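Local coordinates for protein catechol 1,2-dioxygenase (Pseudomonas putida, PDB 2AZQ) that probably cleaves the aromatic ring of catechol between its two hydroxyl-bearing carbons, using ferric iron and O2 to give cis,cis-muconate, at residues A[136-141]-A[285-290]. Sequence-based numbering, arbitrary orientation.
Sequences QGQVFD and SFDFRL
F140 and R289 pair side by side on adjacent parallel strands in the beta-sandwich of an intradiol dioxygenase, where strand 132-140 runs alongside strand 281-289. The pairing is regular from V139 onward: F140 N donates to F288 O, and L290 N returns to F140 O at 2.8 Å in a nearly straight bond (174° at the hydrogen), the donor tilted from the carbonyl plane. Just before this, F288 N reaches Q138 O at 3.0 Å. At G137 and Q138 the pattern is interrupted, and a side chain replaces a main-chain acceptor: D287 OD1 takes the hydrogen bond from Q138 N, modelled too short for its length to be trusted. The two side chains run alongside each other in the same direction, the Q138 amide plane turned 59° from the carboxylate; the aliphatic part of Q138 flanks the carboxylate, CB 3.5 Å from D287 OD1, while its NE2 bonds E184 O. The F286 carbonyl, beside G137 CA, is bonded instead by the hydroxyl of Y187. V139 and F288 share the face turned to the sandwich interior, about 9 Å separating the side chains of F288 and the iron ligand H223, and the buried L290 side chain meets L234 and I226. The F288 ring takes F286 CD2 over one face, offset toward the rim, and has Q138 O at its edge; F224 also meets it. V139 CG1 and L290 CD1 touch at 4.2 Å as their side chains cross obliquely. On the other face F140 CB packs against R289 CG at 4.0 Å. R289 is extended, CG anti to the backbone N (chi1 -176°), and its NH2 bonds A142 O weakly. D141 O approaches the guanidinium rim close to the plane of the group, taking a weak 3.3 Å hydrogen bond from R289 NE.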
ATOM      1  N   GLN A 136       1.927 -38.794   5.963  1.00 14.74           N
ATOM      2  CA  GLN A 136       0.774 -39.603   5.541  1.00 15.33           C
ATOM      3  C   GLN A 136      -0.456 -39.452   6.410  1.00 13.69           C
ATOM      4  O   GLN A 136      -0.362 -39.123   7.589  1.00 14.05           O
ATOM      5  CB  GLN A 136       1.117 -41.088   5.463  1.00 16.90           C
ATOM      6  CG  GLN A 136       1.264 -41.780   6.785  1.00 20.25           C
ATOM      7  CD  GLN A 136       1.520 -43.268   6.610  1.00 23.38           C
ATOM      8  OE1 GLN A 136       2.289 -43.669   5.724  1.00 24.59           O
ATOM      9  NE2 GLN A 136       0.907 -44.097   7.470  1.00 23.32           N
ATOM     10  N   GLY A 137      -1.611 -39.696   5.810  1.00 11.75           N
ATOM     11  CA  GLY A 137      -2.865 -39.578   6.526  1.00 10.77           C
ATOM     12  C   GLY A 137      -4.051 -39.774   5.601  1.00 11.19           C
ATOM     13  O   GLY A 137      -3.881 -40.069   4.426  1.00 12.91           O
ATOM     14  N   GLN A 138      -5.261 -39.631   6.120  1.00 10.20           N
ATOM     15  CA  GLN A 138      -6.438 -39.787   5.283  1.00  8.74           C
ATOM     16  C   GLN A 138      -7.236 -38.500   5.306  1.00  8.93           C
ATOM     17  O   GLN A 138      -6.988 -37.602   6.112  1.00  9.72           O
ATOM     18  CB  GLN A 138      -7.338 -40.905   5.793  1.00  6.91           C
ATOM     19  CG  GLN A 138      -6.706 -42.251   5.805  1.00  8.68           C
ATOM     20  CD  GLN A 138      -7.544 -43.303   6.532  1.00 10.17           C
ATOM     21  OE1 GLN A 138      -7.811 -43.208   7.760  1.00  7.80           O
ATOM     22  NE2 GLN A 138      -7.960 -44.326   5.779  1.00  8.93           N
ATOM     23  N   VAL A 139      -8.179 -38.433   4.385  1.00  7.74           N
ATOM     24  CA  VAL A 139      -9.116 -37.347   4.261  1.00  8.18           C
ATOM     25  C   VAL A 139     -10.424 -38.008   4.737  1.00 11.53           C
ATOM     26  O   VAL A 139     -10.807 -39.082   4.262  1.00 11.37           O
ATOM     27  CB  VAL A 139      -9.189 -36.908   2.810  1.00  4.87           C
ATOM     28  CG1 VAL A 139     -10.380 -36.005   2.560  1.00  2.19           C
ATOM     29  CG2 VAL A 139      -7.917 -36.208   2.492  1.00  5.38           C
ATOM     30  N   PHE A 140     -11.084 -37.384   5.702  1.00 14.59           N
ATOM     31  CA  PHE A 140     -12.319 -37.921   6.246  1.00 18.25           C
ATOM     32  C   PHE A 140     -13.567 -37.153   5.946  1.00 18.15           C
ATOM     33  O   PHE A 140     -13.521 -35.938   5.763  1.00 17.34           O
ATOM     34  CB  PHE A 140     -12.213 -38.049   7.751  1.00 22.77           C
ATOM     35  CG  PHE A 140     -11.496 -39.262   8.188  1.00 27.47           C
ATOM     36  CD1 PHE A 140     -11.263 -39.485   9.529  1.00 29.61           C
ATOM     37  CD2 PHE A 140     -11.081 -40.203   7.252  1.00 30.04           C
ATOM     38  CE1 PHE A 140     -10.624 -40.635   9.946  1.00 36.04           C
ATOM     39  CE2 PHE A 140     -10.443 -41.356   7.637  1.00 34.38           C
ATOM     40  CZ  PHE A 140     -10.204 -41.588   8.994  1.00 36.97           C
ATOM     41  N   ASP A 141     -14.688 -37.872   5.942  1.00 17.58           N
ATOM     42  CA  ASP A 141     -15.968 -37.251   5.679  1.00 18.38           C
ATOM     43  C   ASP A 141     -16.568 -36.739   6.991  1.00 19.18           C
ATOM     44  O   ASP A 141     -15.993 -36.927   8.075  1.00 18.20           O
ATOM     45  CB  ASP A 141     -16.911 -38.236   4.973  1.00 18.41           C
ATOM     46  CG  ASP A 141     -17.477 -39.298   5.900  1.00 20.09           C
ATOM     47  OD1 ASP A 141     -18.042 -40.282   5.381  1.00 21.83           O
ATOM     48  OD2 ASP A 141     -17.395 -39.157   7.134  1.00 18.63           O
ATOM     49  N   SER A 285       1.959 -38.321  10.815  1.00 12.56           N
ATOM     50  CA  SER A 285       0.676 -38.735  10.265  1.00 12.54           C
ATOM     51  C   SER A 285      -0.374 -37.760  10.759  1.00 11.46           C
ATOM     52  O   SER A 285      -0.428 -37.415  11.936  1.00  7.52           O
ATOM     53  CB  SER A 285       0.323 -40.152  10.699  1.00 13.00           C
ATOM     54  OG  SER A 285       0.076 -40.185  12.086  1.00 13.71           O
ATOM     55  N   PHE A 286      -1.203 -37.310   9.833  1.00 12.65           N
ATOM     56  CA  PHE A 286      -2.221 -36.348  10.174  1.00 14.10           C
ATOM     57  C   PHE A 286      -3.371 -36.515   9.175  1.00 14.90           C
ATOM     58  O   PHE A 286      -3.133 -36.623   7.965  1.00 13.88           O
ATOM     59  CB  PHE A 286      -1.613 -34.943  10.091  1.00 12.82           C
ATOM     60  CG  PHE A 286      -2.435 -33.888  10.723  1.00 12.42           C
ATOM     61  CD1 PHE A 286      -2.106 -33.400  11.978  1.00 11.57           C
ATOM     62  CD2 PHE A 286      -3.563 -33.380  10.069  1.00 13.15           C
ATOM     63  CE1 PHE A 286      -2.896 -32.406  12.589  1.00 11.95           C
ATOM     64  CE2 PHE A 286      -4.365 -32.385  10.673  1.00 13.58           C
ATOM     65  CZ  PHE A 286      -4.028 -31.900  11.935  1.00 11.65           C
ATOM     66  N   ASP A 287      -4.598 -36.554   9.707  1.00 15.62           N
ATOM     67  CA  ASP A 287      -5.819 -36.701   8.912  1.00 16.46           C
ATOM     68  C   ASP A 287      -6.657 -35.435   8.921  1.00 16.13           C
ATOM     69  O   ASP A 287      -6.727 -34.697   9.913  1.00 16.49           O
ATOM     70  CB  ASP A 287      -6.715 -37.810   9.456  1.00 17.53           C
ATOM     71  CG  ASP A 287      -6.009 -39.128   9.574  1.00 18.73           C
ATOM     72  OD1 ASP A 287      -5.526 -39.646   8.547  1.00 16.22           O
ATOM     73  OD2 ASP A 287      -5.954 -39.647  10.708  1.00 19.65           O
ATOM     74  N   PHE A 288      -7.335 -35.205   7.812  1.00 15.71           N
ATOM     75  CA  PHE A 288      -8.183 -34.037   7.710  1.00 13.45           C
ATOM     76  C   PHE A 288      -9.580 -34.565   7.602  1.00 12.01           C
ATOM     77  O   PHE A 288      -9.817 -35.560   6.918  1.00 10.81           O
ATOM     78  CB  PHE A 288      -7.805 -33.227   6.483  1.00 12.35           C
ATOM     79  CG  PHE A 288      -6.353 -32.909   6.419  1.00 10.15           C
ATOM     80  CD1 PHE A 288      -5.446 -33.856   5.953  1.00  7.00           C
ATOM     81  CD2 PHE A 288      -5.881 -31.665   6.865  1.00  8.91           C
ATOM     82  CE1 PHE A 288      -4.081 -33.565   5.927  1.00  8.62           C
ATOM     83  CE2 PHE A 288      -4.512 -31.366   6.844  1.00  8.05           C
ATOM     84  CZ  PHE A 288      -3.608 -32.312   6.374  1.00  6.68           C
ATOM     85  N   ARG A 289     -10.483 -33.924   8.330  1.00 12.42           N
ATOM     86  CA  ARG A 289     -11.881 -34.305   8.352  1.00 12.54           C
ATOM     87  C   ARG A 289     -12.613 -33.107   7.754  1.00 11.19           C
ATOM     88  O   ARG A 289     -12.498 -31.997   8.276  1.00 10.94           O
ATOM     89  CB  ARG A 289     -12.300 -34.558   9.803  1.00 16.51           C
ATOM     90  CG  ARG A 289     -13.718 -35.050   9.940  1.00 23.30           C
ATOM     91  CD  ARG A 289     -14.061 -35.467  11.327  1.00 26.59           C
ATOM     92  NE  ARG A 289     -15.334 -36.167  11.252  1.00 37.10           N
ATOM     93  CZ  ARG A 289     -15.959 -36.761  12.274  1.00 42.60           C
ATOM     94  NH1 ARG A 289     -15.432 -36.754  13.503  1.00 43.86           N
ATOM     95  NH2 ARG A 289     -17.118 -37.389  12.058  1.00 44.08           N
ATOM     96  N   LEU A 290     -13.336 -33.315   6.655  1.00  9.17           N
ATOM     97  CA  LEU A 290     -14.045 -32.213   5.992  1.00  7.57           C
ATOM     98  C   LEU A 290     -15.518 -32.124   6.361  1.00  8.06           C
ATOM     99  O   LEU A 290     -16.062 -32.976   7.052  1.00  8.03           O
ATOM    100  CB  LEU A 290     -13.941 -32.318   4.463  1.00  4.84           C
ATOM    101  CG  LEU A 290     -12.576 -32.417   3.777  1.00  4.35           C
ATOM    102  CD1 LEU A 290     -12.781 -32.598   2.297  1.00  5.67           C
ATOM    103  CD2 LEU A 290     -11.743 -31.179   4.025  1.00  5.23           C
TER